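Local coordinates for oxidoreductase, short chain dehydrogenase/reductase family protein (Bifidobacterium adolescentis L2-32, PDB 6OW4), which acts as an NADH-dependent 20beta-hydroxysteroid dehydrogenase of the short-chain dehydrogenase/reductase family, at residues Ala163-Ile166 with Met167-His170. Sequence-based numbering, arbitrary orientation.
Sequences AHEI and MREH
Arg168 folds back along its own helix onto His164, one turn earlier. Its CB lies 3.7 Å from His164 O and its CG 3.4 Å from the same oxygen; CD also passes it (3.8 Å), and a bend at chi3 (-71°) turns the chain so that NE donates to that carbonyl (NE to O 3.1 Å). The oxygen sits in the guanidinium plane, whereas NE stands above the carbonyl plane, and a weak bond from Arg168 N reaches the same acceptor. CZ comes 3.6 Å from His164 ND1. At the tip, NH2 meets the edge of the His164 ring, 3.0 Å from ND1, with the two planes 56° apart, and forms a salt bridge with Asp139 of the second subunit. With an alanine here, that aspartate would probably lose its charged mate and His164 O the bond from NE. All this lies near the C-terminal end of helix 142-170, which flanks the parallel sheet of the Rossmann fold. Ile166 CG2 sits over the face of the His170 ring in a CH-pi contact, 4.0 Å from its centroid. His170 ND1 is hydrogen-bonded to Thr121, and Glu169 OE1 pairs with Lys112 of helix 105-119.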
loop_
_atom_site.group_PDB
_atom_site.type_symbol
_atom_site.label_atom_id
_atom_site.label_comp_id
_atom_site.label_asym_id
_atom_site.label_seq_id
_atom_site.Cartn_x
_atom_site.Cartn_y
_atom_site.Cartn_z
ATOM N N ALA F 163 -6.254 27.252 -3.822
ATOM C CA ALA F 163 -6.383 26.715 -5.197
ATOM C C ALA F 163 -7.814 26.210 -5.428
ATOM O O ALA F 163 -8.463 26.695 -6.377
ATOM C CB ALA F 163 -5.365 25.627 -5.432
ATOM N N HIS F 164 -8.291 25.286 -4.588
ATOM C CA HIS F 164 -9.637 24.662 -4.720
ATOM C C HIS F 164 -10.717 25.617 -4.194
ATOM O O HIS F 164 -11.893 25.422 -4.559
ATOM C CB HIS F 164 -9.671 23.262 -4.081
ATOM C CG HIS F 164 -9.595 23.227 -2.592
ATOM N ND1 HIS F 164 -10.616 23.691 -1.786
ATOM C CD2 HIS F 164 -8.651 22.737 -1.760
ATOM C CE1 HIS F 164 -10.292 23.513 -0.523
ATOM N NE2 HIS F 164 -9.091 22.928 -0.479
ATOM N N GLU F 165 -10.338 26.616 -3.387
ATOM C CA GLU F 165 -11.235 27.727 -2.962
ATOM C C GLU F 165 -11.629 28.552 -4.194
ATOM O O GLU F 165 -12.841 28.762 -4.396
ATOM C CB GLU F 165 -10.563 28.608 -1.904
ATOM C CG GLU F 165 -10.785 28.123 -0.481
ATOM C CD GLU F 165 -10.023 28.886 0.592
ATOM O OE1 GLU F 165 -9.279 29.823 0.241
ATOM O OE2 GLU F 165 -10.176 28.541 1.780
ATOM N N ILE F 166 -10.641 28.993 -4.979
ATOM C CA ILE F 166 -10.829 29.802 -6.222
ATOM C C ILE F 166 -11.737 29.030 -7.187
ATOM O O ILE F 166 -12.676 29.643 -7.729
ATOM C CB ILE F 166 -9.470 30.152 -6.867
ATOM C CG1 ILE F 166 -8.696 31.176 -6.034
ATOM C CG2 ILE F 166 -9.653 30.629 -8.303
ATOM C CD1 ILE F 166 -7.204 31.191 -6.296
ATOM N N MET F 167 -11.452 27.738 -7.387
ATOM C CA MET F 167 -12.142 26.852 -8.363
ATOM C C MET F 167 -13.645 26.829 -8.073
ATOM O O MET F 167 -14.429 27.093 -9.005
ATOM C CB MET F 167 -11.587 25.428 -8.289
ATOM C CG MET F 167 -10.206 25.294 -8.897
ATOM S SD MET F 167 -9.425 23.716 -8.493
ATOM C CE MET F 167 -7.797 23.960 -9.201
ATOM N N ARG F 168 -14.024 26.520 -6.830
ATOM C CA ARG F 168 -15.442 26.425 -6.390
ATOM C C ARG F 168 -16.088 27.813 -6.445
ATOM O O ARG F 168 -17.225 27.913 -6.946
ATOM C CB ARG F 168 -15.518 25.821 -4.985
ATOM C CG ARG F 168 -15.096 24.361 -4.924
ATOM C CD ARG F 168 -15.187 23.820 -3.514
ATOM N NE ARG F 168 -14.158 24.383 -2.653
ATOM C CZ ARG F 168 -14.157 24.318 -1.325
ATOM N NH1 ARG F 168 -15.143 23.713 -0.682
ATOM N NH2 ARG F 168 -13.167 24.864 -0.642
ATOM N N GLU F 169 -15.378 28.840 -5.967
ATOM C CA GLU F 169 -15.835 30.258 -5.962
ATOM C C GLU F 169 -16.080 30.731 -7.400
ATOM O O GLU F 169 -17.006 31.543 -7.595
ATOM C CB GLU F 169 -14.815 31.152 -5.255
ATOM C CG GLU F 169 -14.868 31.038 -3.741
ATOM C CD GLU F 169 -13.683 31.640 -3.006
ATOM O OE1 GLU F 169 -12.920 32.397 -3.637
ATOM O OE2 GLU F 169 -13.523 31.348 -1.804
ATOM N N HIS F 170 -15.282 30.248 -8.359
ATOM C CA HIS F 170 -15.394 30.575 -9.807
ATOM C C HIS F 170 -16.357 29.602 -10.499
ATOM O O HIS F 170 -16.730 29.876 -11.656
ATOM C CB HIS F 170 -14.005 30.598 -10.460
ATOM C CG HIS F 170 -13.224 31.825 -10.128
ATOM N ND1 HIS F 170 -12.172 32.266 -10.905
ATOM C CD2 HIS F 170 -13.359 32.721 -9.128
ATOM C CE1 HIS F 170 -11.679 33.370 -10.386
ATOM N NE2 HIS F 170 -12.393 33.673 -9.297
#